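Local coordinates for protein phospho-furanose lactonase (Mycoplasma synoviae, PDB 3OVG) that hydrolyses D-xylono-1,4-lactone 5-phosphate and L-arabino-1,4-lactone 5-phosphate, and also carboxy 1,4-lactones, using two zinc ions per subunit, at residues Thr23-His28 against Lys211-His216; Leu79-Ile84 against Val95-Gly100; Phe101-Phe106 against Leu186-Leu191; Lys228-Lys231 against Thr236-Phe239; Leu273-Gly276 against Tyr280-Asn283. All blocks are in the same frame, centred on the assembly; numbering follows the deposited sequence.

Contact 1: Thr23-His28 against Lys211-His216; sequences TDCHDH and KIQISH. With ZN (zinc ion), chain G; ZN (zinc ion), chain H.
The His26 ring stands trans to its own backbone N (chi1 -179°), and this carries it across to Ser215 and His216. Gln213 has CG beside its backbone N (chi1 -76°) and is extended beyond it, which brings its amide up to Cys25. His26 ND1 donates to Ser215 OG at 2.9 Å. The hydroxyl lies 24° out of the imidazole plane, so the bond is somewhat bent. It helps fix the rotation of the ring, whose other nitrogen, NE2, binds one zinc ion at 2.4 Å. His28 NE2 binds the same metal at 2.3 Å. His216 NE2 holds the second zinc ion. The His26 and His216 side chains cross at about a right angle, with their CE1 atoms 3.6 Å apart. One water is a ligand of both metals. Deeper in, Gln213 NE2 makes a weak bond to Cys25 SG at 3.6 Å, while its stronger partner is Thr270. A second water donates to both Cys25 O and Gln213 OE1. All the touching residues are buried. The segments come from strands 22-25 and 212-215, which face each other across the barrel interior. Paired zinc ions at the C-terminal strand ends are characteristic of the phosphotriesterase family of TIM-barrel amidohydrolases.

Contact 2: Leu79-Ile84 against Val95-Gly100; sequences LKTLEI and VIMSTG
Thr81 of helix 78-88 packs on Val95 and Met97 of strand 94-97 within a beta-alpha-beta unit of the TIM barrel. The unit runs from strand 63-68 through the helix to strand 94-97, and its two strands are parallel neighbours. The contact is the seam between the helix and the second strand. It is small, with 174 Å² buried over both sides, and all three touching residues are buried. Thr81 makes all the close contacts from the 79-84 side. Its methyl CG2 points at the strand, being anti to the backbone N, while OG1 is turned back and bonds to Asp77 O, just before the helix. The polar end is therefore satisfied locally, and the methyl meets the strand. CG2 lies 3.8 Å from Val95 CG1, the methyl that stands anti to the Val95 backbone N. The same threonine methyl also meets residue 97, which is modelled as selenomethionine. Val95 and Met97 both point toward the helix, whereas Ile96 between them points away and touches Val67. Val95 also touches Phe55 of helix 48-60, and Met97 touches Arg76 and Thr68. The zinc ions lie well away, about 13 Å from the Thr81 side chain. The Met97 chain is straight as far as SE and then bends (chi3 81°). The two side chains meet tip to tip, and the bend places Met97 CE 3.8 Å from both Thr81 CB and Thr81 OG1, while SE sits 3.6 Å from Thr81 CG2.

Contact 3: Phe101-Phe106 against Leu186-Leu191; sequences FHKAKF and LVHTQL. With ZN (zinc ion), chain H.
His102 and His188 form the tight part of this contact. The rings make a T-shaped pair, with planes at 68° and centroids 5.0 Å apart. The edge of His102 points at the face of His188, where CE1 of His102 lies 3.7 Å from His188 ND1. That nitrogen binds a zinc ion at 2.4 Å, so His102 packs directly on a metal ligand. His102 is held in turn. Its ND1 accepts a bond from Lys103 N within the ring plane, and Phe106 CE2 covers one of its faces. The other part is looser and partly exposed. The Lys103 chain is extended beyond CG and passes the His188 ring, CD being 3.6 Å from His188 NE2. Lys103 NZ then donates to Gln190 OE1 at 2.9 Å, coming from above the amide plane. The same oxygen lies at the edge of the His188 ring and takes a weak bond from NE2 (2.8 Å). Gln190 is thus a second-shell partner of the zinc ligand His188, and Lys103 holds Gln190 in turn. In the fold, strand 185-190 lies between strands 157-160 and 212-215. The 101-106 loop follows strand 94-97. Lys103 also touches Glu167 of helix 165-181, and Phe106 packs on helix 35-39.

Contact 4: Lys228-Lys231 against Thr236-Phe239; sequences KVIK and TLCF
Leu237 points from its strand straight at helix 223-233 and is met by two helix residues, Val229 and Ile230. Its two methyls are shared between them. CD1 turns to Ile230 and CD2 to Val229. The Leu237 CG stands beside the backbone N (chi1 -54°), and the chain continues extended from there, so the fork of the side chain faces the helix. Ile230 gives the closer contact. It leaves the helix pointing across the line to the strand, but CG1 and CD1 come back toward it. Ile230 CD1 comes to 3.5 Å from Leu237 CD1 and 3.8 Å from Leu237 CG. Ile230 CG1 also touches, 3.9 Å from Leu237 CG. Val229 points toward the strand but stays more distant, with CG1 at 4.1 Å from Leu237 CD2. Both pairs meet at a slant rather than head on. The contact is wholly apolar and all three residues are buried. Together they join helix to strand in the beta-alpha-beta unit of the TIM barrel formed by strand 212-215, helix 223-233 and strand 236-239. Ile230 also reaches His268, and Val229 reaches Val235 in the turn before the strand. Strand 236-239 lies between parallel strands 212-215 and 269-271. Phe239, farther along it, packs against helix 250-262, while Cys238 touches Gln213 and Ser215.

Contact 5: Leu273-Gly276 against Tyr280-Asn283; sequences LDAG and YQRN. With ZN (zinc ion), chain G; PO4 (phosphate ion), chain I.
The van der Waals contacts centre on Ala275, whose CB points at the 280-283 segment. It lies 3.8 Å from Tyr280 CB and 3.7 Å from Gln281 CG. Tyr280 O is nearer still, at 3.4 Å from Ala275 CB. The Tyr280 ring turns one edge to the loop, and its CD2 is 4.0 Å from Gly276 N. Hydrogen bonding across the segments is slight. Gln281 NE2 makes a weak bond to Ala275 O at 3.5 Å. The extended Gln281 chain carries its amide there (chi1 -67°, chi2 -175°), and the same NE2 also has a weak bond to His28 O. Gln281 is the N-cap residue of helix 282-287. The loop is part of the active-site rim of the TIM barrel, following strand 269-271 at its C-terminal end. Ala275 is the centre of an inverse gamma turn, in which Gly276 N makes a weak bond to Asp274 O. The first residue of the turn, Asp274, makes the metal interaction. It leaves the backbone pointing away from the 280-283 segment. Asp274 OD1 binds a zinc ion at 2.2 Å, alongside His26 and His28. The anion contact lies at the far end of Tyr280, a substrate-binding residue. Its OH donates to phosphate O4 at 2.7 Å, and this oxygen lies in the plane of the ring. Lys246 and Tyr247 bind the same phosphate, which probably came from the crystallisation liquor. It may mark the place of the substrate's phosphate group. Arg244 makes a cation-pi contact with Tyr280.

Contacts 1, 3 and 5 surround the metal centre, and contacts 2 and 4 are helix-on-strand seams outside it. Contact 1 is the most central. It shares one zinc ion with contact 3 and the other with contact 5, and one water belongs to all three. Contacts 1, 3 and 4 use neighbouring strands of one parallel sheet, 185-190, 212-215 and 236-239. Contact 1 also holds strand 22-25, which shares a sheet with 94-97 of contact 2. Contacts 2 and 4 are buried and meet through apolar side-chain atoms. They lie on opposite sides of the chain's centre, 26 Å apart between centres. Contacts 3 and 5 include partly exposed residues and mix polar bonds with metal ligands.

Contact 1: Thr23-His28 against Lys211-His216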
# COMPACT_ATOMS: atom_id res chain seq x y z
N THR A 23 39.55 -6.40 -11.51
CA THR A 23 38.70 -6.65 -10.36
C THR A 23 37.45 -5.79 -10.35
O THR A 23 37.51 -4.56 -10.46
CB THR A 23 39.46 -6.42 -9.02
OG1 THR A 23 40.67 -7.19 -9.00
CG2 THR A 23 38.58 -6.79 -7.81
N ASP A 24 36.34 -6.47 -10.20
CA ASP A 24 35.04 -5.88 -10.02
C ASP A 24 34.93 -5.73 -8.51
O ASP A 24 34.84 -6.74 -7.81
CB ASP A 24 34.03 -6.88 -10.56
CG ASP A 24 32.61 -6.56 -10.21
OD1 ASP A 24 32.32 -5.57 -9.49
OD2 ASP A 24 31.76 -7.33 -10.70
N CYS A 25 34.92 -4.49 -8.02
CA CYS A 25 35.11 -4.24 -6.58
C CYS A 25 33.86 -4.27 -5.72
O CYS A 25 33.95 -4.11 -4.50
CB CYS A 25 35.87 -2.92 -6.36
SG CYS A 25 37.63 -3.08 -6.82
N HIS A 26 32.70 -4.52 -6.33
CA HIS A 26 31.45 -4.58 -5.58
C HIS A 26 30.37 -5.23 -6.42
O HIS A 26 29.87 -4.64 -7.36
CB HIS A 26 31.05 -3.17 -5.12
CG HIS A 26 29.79 -3.12 -4.31
ND1 HIS A 26 29.58 -2.18 -3.32
CD2 HIS A 26 28.67 -3.89 -4.35
CE1 HIS A 26 28.38 -2.36 -2.80
NE2 HIS A 26 27.81 -3.39 -3.41
N ASP A 27 30.02 -6.47 -6.08
CA ASP A 27 29.05 -7.19 -6.87
C ASP A 27 28.44 -8.34 -6.09
O ASP A 27 28.71 -8.49 -4.89
CB ASP A 27 29.70 -7.68 -8.17
CG ASP A 27 28.80 -7.45 -9.37
OD1 ASP A 27 27.59 -7.71 -9.23
OD2 ASP A 27 29.29 -7.00 -10.43
N HIS A 28 27.62 -9.15 -6.76
CA HIS A 28 26.84 -10.14 -6.05
C HIS A 28 26.60 -11.31 -6.94
O HIS A 28 26.64 -11.17 -8.14
CB HIS A 28 25.48 -9.57 -5.62
CG HIS A 28 25.60 -8.37 -4.76
ND1 HIS A 28 25.76 -8.45 -3.39
CD2 HIS A 28 25.65 -7.05 -5.06
CE1 HIS A 28 25.89 -7.24 -2.89
NE2 HIS A 28 25.84 -6.37 -3.89
N LYS A 211 43.09 1.80 2.66
CA LYS A 211 42.33 0.54 2.73
C LYS A 211 40.82 0.75 2.51
O LYS A 211 40.02 -0.22 2.57
CB LYS A 211 42.51 -0.11 4.09
CG LYS A 211 43.91 -0.59 4.43
CD LYS A 211 44.37 -1.73 3.50
CE LYS A 211 45.11 -1.17 2.26
NZ LYS A 211 46.07 -2.17 1.72
N ILE A 212 40.43 1.99 2.25
CA ILE A 212 39.02 2.37 2.26
C ILE A 212 38.46 2.62 0.88
O ILE A 212 38.93 3.50 0.15
CB ILE A 212 38.79 3.68 3.08
CG1 ILE A 212 39.35 3.55 4.51
CG2 ILE A 212 37.29 4.14 3.01
CD1 ILE A 212 39.06 4.78 5.38
N GLN A 213 37.43 1.86 0.54
CA GLN A 213 36.57 2.21 -0.59
C GLN A 213 35.19 2.70 -0.14
O GLN A 213 34.59 2.17 0.84
CB GLN A 213 36.36 1.01 -1.49
CG GLN A 213 37.55 0.65 -2.36
CD GLN A 213 37.31 -0.65 -3.10
OE1 GLN A 213 37.49 -1.73 -2.52
NE2 GLN A 213 36.89 -0.56 -4.37
N ILE A 214 34.68 3.70 -0.86
CA ILE A 214 33.34 4.17 -0.62
C ILE A 214 32.47 3.97 -1.87
O ILE A 214 32.76 4.52 -2.93
CB ILE A 214 33.30 5.63 -0.16
CG1 ILE A 214 34.12 5.81 1.13
CG2 ILE A 214 31.84 6.05 0.12
CD1 ILE A 214 33.97 7.20 1.73
N SER A 215 31.39 3.20 -1.73
CA SER A 215 30.57 2.82 -2.89
C SER A 215 29.38 3.77 -3.11
O SER A 215 28.96 4.47 -2.18
CB SER A 215 30.04 1.38 -2.72
OG SER A 215 30.84 0.44 -3.43
N HIS A 216 28.86 3.73 -4.34
CA HIS A 216 27.62 4.42 -4.79
C HIS A 216 27.67 5.95 -4.97
O HIS A 216 26.62 6.58 -5.07
CB HIS A 216 26.42 4.05 -3.93
CG HIS A 216 26.34 2.60 -3.62
ND1 HIS A 216 26.50 1.63 -4.58
CD2 HIS A 216 26.13 1.95 -2.46
CE1 HIS A 216 26.42 0.44 -4.02
NE2 HIS A 216 26.18 0.61 -2.73
ZN ZN G . 25.54 -4.14 -3.49
ZN ZN H . 25.07 -1.11 -1.49
O HOH W 1 36.19 -4.08 -3.04
O HOH W 2 24.31 -2.14 -3.61
O HOH W 3 23.12 -4.80 -3.42

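Contact 2: Leu79-Ile84 against Val95-Gly100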
# COMPACT_ATOMS: atom_id res chain seq x y z
N LEU A 79 28.27 -21.09 1.61
CA LEU A 79 28.35 -22.36 0.89
C LEU A 79 28.15 -22.19 -0.61
O LEU A 79 28.91 -22.70 -1.42
CB LEU A 79 27.33 -23.36 1.44
CG LEU A 79 27.64 -23.67 2.91
CD1 LEU A 79 26.55 -24.55 3.52
CD2 LEU A 79 28.94 -24.36 2.98
N LYS A 80 27.08 -21.52 -1.00
CA LYS A 80 26.87 -21.36 -2.42
C LYS A 80 27.95 -20.50 -3.09
O LYS A 80 28.36 -20.80 -4.21
CB LYS A 80 25.48 -20.81 -2.70
CG LYS A 80 24.37 -21.82 -2.44
CD LYS A 80 23.05 -21.32 -3.01
CE LYS A 80 21.90 -22.05 -2.39
NZ LYS A 80 22.14 -22.24 -0.90
N THR A 81 28.42 -19.45 -2.42
CA THR A 81 29.48 -18.60 -3.00
C THR A 81 30.77 -19.41 -3.18
O THR A 81 31.48 -19.26 -4.17
CB THR A 81 29.72 -17.35 -2.16
OG1 THR A 81 28.48 -16.65 -2.08
CG2 THR A 81 30.76 -16.43 -2.82
N LEU A 82 31.06 -20.28 -2.21
CA LEU A 82 32.19 -21.19 -2.35
C LEU A 82 32.05 -22.07 -3.57
O LEU A 82 33.06 -22.32 -4.23
CB LEU A 82 32.42 -22.07 -1.10
CG LEU A 82 33.26 -21.42 0.00
CD1 LEU A 82 33.32 -22.34 1.24
CD2 LEU A 82 34.65 -21.17 -0.54
N GLU A 83 30.84 -22.58 -3.85
CA GLU A 83 30.64 -23.41 -5.06
C GLU A 83 31.02 -22.60 -6.30
O GLU A 83 31.61 -23.12 -7.23
CB GLU A 83 29.20 -23.88 -5.27
CG GLU A 83 28.62 -24.85 -4.22
CD GLU A 83 27.22 -25.29 -4.62
OE1 GLU A 83 27.08 -25.93 -5.69
OE2 GLU A 83 26.25 -24.98 -3.90
N ILE A 84 30.62 -21.34 -6.33
CA ILE A 84 30.94 -20.49 -7.46
C ILE A 84 32.47 -20.29 -7.56
O ILE A 84 33.05 -20.44 -8.63
CB ILE A 84 30.19 -19.13 -7.39
CG1 ILE A 84 28.66 -19.35 -7.44
CG2 ILE A 84 30.69 -18.23 -8.49
CD1 ILE A 84 27.82 -18.19 -6.92
N VAL A 95 37.31 -15.00 -5.74
CA VAL A 95 36.23 -14.38 -4.97
C VAL A 95 36.69 -13.89 -3.59
O VAL A 95 37.39 -14.60 -2.83
CB VAL A 95 35.06 -15.34 -4.80
CG1 VAL A 95 33.96 -14.69 -3.94
CG2 VAL A 95 34.52 -15.77 -6.18
N ILE A 96 36.33 -12.66 -3.26
CA ILE A 96 36.63 -12.12 -1.95
C ILE A 96 35.30 -11.85 -1.29
O ILE A 96 34.44 -11.18 -1.87
CB ILE A 96 37.46 -10.85 -2.04
CG1 ILE A 96 38.86 -11.19 -2.59
CG2 ILE A 96 37.55 -10.17 -0.65
CD1 ILE A 96 39.75 -9.93 -2.75
N MSE A 97 35.09 -12.39 -0.09
CA MSE A 97 33.81 -12.20 0.56
C MSE A 97 33.95 -11.24 1.73
O MSE A 97 35.07 -10.94 2.15
CB MSE A 97 33.24 -13.56 1.02
CG MSE A 97 32.73 -14.39 -0.18
SE MSE A 97 31.91 -16.03 0.56
CE MSE A 97 30.13 -15.33 1.09
N SER A 98 32.81 -10.80 2.30
CA SER A 98 32.83 -9.71 3.26
C SER A 98 32.35 -10.09 4.62
O SER A 98 31.45 -10.94 4.77
CB SER A 98 31.98 -8.55 2.76
OG SER A 98 32.08 -7.43 3.62
N THR A 99 32.92 -9.45 5.64
CA THR A 99 32.26 -9.48 6.95
C THR A 99 31.61 -8.10 7.26
O THR A 99 31.40 -7.29 6.37
CB THR A 99 33.20 -10.00 8.10
OG1 THR A 99 32.45 -10.10 9.31
CG2 THR A 99 34.39 -9.05 8.36
N GLY A 100 31.20 -7.86 8.49
CA GLY A 100 30.62 -6.57 8.81
C GLY A 100 29.11 -6.40 8.67
O GLY A 100 28.34 -7.32 8.86

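Contact 3: Phe101-Phe106 against Leu186-Leu191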
# COMPACT_ATOMS: atom_id res chain seq x y z
N PHE A 101 28.70 -5.18 8.33
CA PHE A 101 27.30 -4.76 8.44
C PHE A 101 26.82 -3.93 7.27
O PHE A 101 27.61 -3.23 6.64
CB PHE A 101 27.16 -3.94 9.70
CG PHE A 101 27.35 -4.76 10.92
CD1 PHE A 101 26.29 -5.48 11.45
CD2 PHE A 101 28.59 -4.88 11.49
CE1 PHE A 101 26.46 -6.26 12.57
CE2 PHE A 101 28.78 -5.69 12.63
CZ PHE A 101 27.72 -6.36 13.16
N HIS A 102 25.52 -4.02 6.99
CA HIS A 102 24.88 -3.12 6.03
C HIS A 102 24.41 -1.85 6.75
O HIS A 102 24.76 -1.63 7.91
CB HIS A 102 23.69 -3.82 5.39
CG HIS A 102 23.59 -3.56 3.93
ND1 HIS A 102 23.58 -2.28 3.41
CD2 HIS A 102 23.51 -4.40 2.87
CE1 HIS A 102 23.49 -2.35 2.09
NE2 HIS A 102 23.44 -3.62 1.74
N LYS A 103 23.64 -1.00 6.07
CA LYS A 103 23.08 0.18 6.70
C LYS A 103 22.06 -0.22 7.76
O LYS A 103 21.49 -1.35 7.71
CB LYS A 103 22.37 1.08 5.67
CG LYS A 103 21.24 0.39 4.93
CD LYS A 103 20.75 1.21 3.73
CE LYS A 103 19.68 0.45 2.97
NZ LYS A 103 19.17 1.17 1.76
N ALA A 104 21.80 0.71 8.67
CA ALA A 104 20.97 0.47 9.85
C ALA A 104 19.56 -0.00 9.53
O ALA A 104 18.93 -0.71 10.32
CB ALA A 104 20.89 1.71 10.70
N LYS A 105 19.03 0.45 8.38
CA LYS A 105 17.68 0.10 7.97
C LYS A 105 17.48 -1.41 7.96
O LYS A 105 16.35 -1.87 8.15
CB LYS A 105 17.40 0.61 6.54
CG LYS A 105 15.92 0.47 6.12
CD LYS A 105 15.70 0.82 4.61
CE LYS A 105 14.20 0.83 4.27
NZ LYS A 105 13.85 1.67 3.08
N PHE A 106 18.56 -2.15 7.71
CA PHE A 106 18.49 -3.62 7.62
C PHE A 106 18.71 -4.35 8.95
O PHE A 106 18.84 -5.57 8.95
CB PHE A 106 19.47 -4.15 6.58
CG PHE A 106 19.14 -3.73 5.19
CD1 PHE A 106 17.82 -3.63 4.78
CD2 PHE A 106 20.14 -3.43 4.28
CE1 PHE A 106 17.51 -3.24 3.48
CE2 PHE A 106 19.84 -3.05 2.99
CZ PHE A 106 18.51 -2.95 2.58
N LEU A 186 35.01 -1.61 2.69
CA LEU A 186 34.17 -0.91 1.72
C LEU A 186 32.87 -0.44 2.38
O LEU A 186 32.18 -1.22 3.07
CB LEU A 186 33.90 -1.76 0.48
CG LEU A 186 33.00 -1.12 -0.61
CD1 LEU A 186 33.40 -1.53 -2.05
CD2 LEU A 186 31.51 -1.42 -0.38
N VAL A 187 32.54 0.83 2.19
CA VAL A 187 31.30 1.39 2.74
C VAL A 187 30.22 1.72 1.69
O VAL A 187 30.51 2.41 0.70
CB VAL A 187 31.57 2.62 3.61
CG1 VAL A 187 30.27 3.06 4.36
CG2 VAL A 187 32.66 2.30 4.66
N HIS A 188 29.00 1.20 1.89
CA HIS A 188 27.81 1.55 1.10
C HIS A 188 27.30 2.91 1.57
O HIS A 188 26.96 3.06 2.74
CB HIS A 188 26.69 0.48 1.30
CG HIS A 188 25.28 1.00 1.14
ND1 HIS A 188 24.45 0.62 0.10
CD2 HIS A 188 24.56 1.87 1.89
CE1 HIS A 188 23.29 1.24 0.21
NE2 HIS A 188 23.32 2.00 1.29
N THR A 189 27.25 3.92 0.69
CA THR A 189 26.53 5.14 1.04
C THR A 189 25.18 5.09 0.34
O THR A 189 25.04 4.37 -0.67
CB THR A 189 27.29 6.41 0.63
OG1 THR A 189 27.46 6.45 -0.79
CG2 THR A 189 28.67 6.45 1.31
N GLN A 190 24.18 5.79 0.86
CA GLN A 190 22.84 5.70 0.29
C GLN A 190 22.65 6.91 -0.63
O GLN A 190 22.69 8.03 -0.18
CB GLN A 190 21.83 5.69 1.41
CG GLN A 190 20.39 5.48 0.99
CD GLN A 190 20.20 4.18 0.25
OE1 GLN A 190 20.87 3.18 0.53
NE2 GLN A 190 19.28 4.19 -0.70
N LEU A 191 22.51 6.68 -1.94
CA LEU A 191 22.47 7.79 -2.91
C LEU A 191 23.73 8.66 -2.88
O LEU A 191 23.71 9.80 -3.36
CB LEU A 191 21.21 8.64 -2.75
CG LEU A 191 19.99 8.20 -3.57
CD1 LEU A 191 19.84 6.69 -3.59
CD2 LEU A 191 18.69 8.89 -3.16
ZN ZN H . 25.07 -1.11 -1.49
O HOH W 2 24.31 -2.14 -3.61

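Contact 4: Lys228-Lys231 against Thr236-Phe239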
# COMPACT_ATOMS: atom_id res chain seq x y z
N LYS A 228 36.44 16.64 -3.81
CA LYS A 228 36.60 17.05 -2.42
C LYS A 228 36.91 15.85 -1.52
O LYS A 228 37.82 15.90 -0.67
CB LYS A 228 35.32 17.74 -1.90
CG LYS A 228 35.45 18.33 -0.45
CD LYS A 228 34.10 18.91 0.03
CE LYS A 228 34.18 19.68 1.35
NZ LYS A 228 35.26 20.73 1.34
N VAL A 229 36.14 14.79 -1.71
CA VAL A 229 36.27 13.61 -0.85
C VAL A 229 37.64 12.99 -1.04
O VAL A 229 38.37 12.76 -0.08
CB VAL A 229 35.21 12.55 -1.16
CG1 VAL A 229 35.52 11.27 -0.39
CG2 VAL A 229 33.82 13.09 -0.82
N ILE A 230 38.01 12.75 -2.29
CA ILE A 230 39.30 12.18 -2.59
C ILE A 230 40.45 13.04 -2.05
O ILE A 230 41.35 12.53 -1.34
CB ILE A 230 39.47 11.89 -4.09
CG1 ILE A 230 38.51 10.76 -4.50
CG2 ILE A 230 40.92 11.55 -4.41
CD1 ILE A 230 38.25 10.64 -5.98
N LYS A 231 40.41 14.33 -2.36
CA LYS A 231 41.49 15.23 -2.00
C LYS A 231 41.59 15.49 -0.49
O LYS A 231 42.69 15.62 0.02
CB LYS A 231 41.36 16.55 -2.74
CG LYS A 231 41.97 16.51 -4.12
CD LYS A 231 41.57 17.71 -4.94
CE LYS A 231 42.43 17.78 -6.21
NZ LYS A 231 42.17 19.05 -6.99
N THR A 236 39.20 5.90 -1.71
CA THR A 236 38.94 5.51 -3.10
C THR A 236 37.41 5.40 -3.28
O THR A 236 36.69 4.86 -2.40
CB THR A 236 39.66 4.17 -3.43
OG1 THR A 236 41.07 4.36 -3.31
CG2 THR A 236 39.31 3.61 -4.83
N LEU A 237 36.93 5.96 -4.38
CA LEU A 237 35.51 5.90 -4.73
C LEU A 237 35.29 4.67 -5.60
O LEU A 237 35.90 4.55 -6.65
CB LEU A 237 35.07 7.19 -5.48
CG LEU A 237 35.39 8.50 -4.74
CD1 LEU A 237 34.88 9.77 -5.45
CD2 LEU A 237 34.88 8.44 -3.27
N CYS A 238 34.46 3.73 -5.13
CA CYS A 238 34.06 2.58 -5.93
C CYS A 238 32.76 2.89 -6.64
O CYS A 238 31.71 2.90 -6.03
CB CYS A 238 33.89 1.32 -5.07
SG CYS A 238 33.43 -0.15 -6.07
N PHE A 239 32.81 3.16 -7.94
CA PHE A 239 31.59 3.46 -8.66
C PHE A 239 30.89 2.22 -9.15
O PHE A 239 31.53 1.35 -9.75
CB PHE A 239 31.90 4.34 -9.89
CG PHE A 239 32.33 5.71 -9.54
CD1 PHE A 239 31.41 6.61 -9.00
CD2 PHE A 239 33.65 6.12 -9.72
CE1 PHE A 239 31.79 7.91 -8.68
CE2 PHE A 239 34.03 7.41 -9.38
CZ PHE A 239 33.10 8.30 -8.86

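Contact 5: Leu273-Gly276 against Tyr280-Asn283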
# COMPACT_ATOMS: atom_id res chain seq x y z
N LEU A 273 29.81 -3.43 -10.92
CA LEU A 273 28.47 -3.43 -11.50
C LEU A 273 27.40 -3.37 -10.37
O LEU A 273 26.27 -2.89 -10.58
CB LEU A 273 28.28 -4.65 -12.42
CG LEU A 273 28.76 -4.44 -13.86
CD1 LEU A 273 28.59 -2.97 -14.22
CD2 LEU A 273 30.20 -4.84 -14.05
N ASP A 274 27.77 -3.82 -9.17
CA ASP A 274 26.79 -3.94 -8.11
C ASP A 274 25.50 -4.58 -8.67
O ASP A 274 24.40 -4.01 -8.55
CB ASP A 274 26.48 -2.57 -7.49
CG ASP A 274 25.53 -2.69 -6.29
OD1 ASP A 274 25.56 -3.75 -5.67
OD2 ASP A 274 24.76 -1.77 -5.99
N ALA A 275 25.62 -5.76 -9.28
CA ALA A 275 24.48 -6.43 -9.90
C ALA A 275 23.71 -7.21 -8.83
O ALA A 275 23.76 -8.45 -8.77
CB ALA A 275 24.97 -7.36 -11.03
N GLY A 276 23.00 -6.47 -7.99
CA GLY A 276 22.40 -7.05 -6.79
C GLY A 276 20.90 -7.26 -6.86
O GLY A 276 20.25 -7.44 -5.83
N TYR A 280 19.87 -7.78 -13.18
CA TYR A 280 21.10 -7.06 -13.43
C TYR A 280 22.23 -7.99 -13.88
O TYR A 280 23.37 -7.56 -14.02
CB TYR A 280 21.53 -6.27 -12.16
CG TYR A 280 20.61 -5.12 -11.78
CD1 TYR A 280 19.54 -4.74 -12.61
CD2 TYR A 280 20.84 -4.36 -10.63
CE1 TYR A 280 18.71 -3.66 -12.27
CE2 TYR A 280 20.04 -3.30 -10.30
CZ TYR A 280 18.98 -2.95 -11.11
OH TYR A 280 18.18 -1.89 -10.75
N GLN A 281 21.90 -9.26 -14.13
CA GLN A 281 22.86 -10.17 -14.75
C GLN A 281 22.21 -10.85 -15.94
O GLN A 281 21.01 -11.07 -15.93
CB GLN A 281 23.38 -11.20 -13.74
CG GLN A 281 24.21 -10.55 -12.66
CD GLN A 281 24.83 -11.55 -11.73
OE1 GLN A 281 25.06 -12.71 -12.11
NE2 GLN A 281 25.13 -11.12 -10.50
N ARG A 282 23.01 -11.11 -16.98
CA ARG A 282 22.50 -11.68 -18.22
C ARG A 282 21.93 -13.08 -17.99
O ARG A 282 20.79 -13.36 -18.36
CB ARG A 282 23.61 -11.77 -19.26
CG ARG A 282 23.08 -12.04 -20.67
CD ARG A 282 24.21 -12.09 -21.71
NE ARG A 282 24.83 -13.43 -21.78
CZ ARG A 282 24.30 -14.46 -22.44
NH1 ARG A 282 24.91 -15.63 -22.46
NH2 ARG A 282 23.16 -14.30 -23.09
N ASN A 283 22.72 -13.95 -17.37
CA ASN A 283 22.30 -15.34 -17.19
C ASN A 283 21.14 -15.49 -16.21
O ASN A 283 20.20 -16.19 -16.47
CB ASN A 283 23.52 -16.23 -16.88
CG ASN A 283 24.34 -16.51 -18.12
OD1 ASN A 283 23.96 -17.36 -18.95
ND2 ASN A 283 25.46 -15.81 -18.27
ZN ZN G . 25.54 -4.14 -3.49
P PO4 I . 18.55 -0.79 -7.22
O1 PO4 I . 19.23 -2.07 -6.70
O2 PO4 I . 17.01 -0.91 -7.18
O3 PO4 I . 19.01 0.38 -6.35
O4 PO4 I . 19.06 -0.54 -8.64
O HOH W 2 24.31 -2.14 -3.61
O HOH W 3 23.12 -4.80 -3.42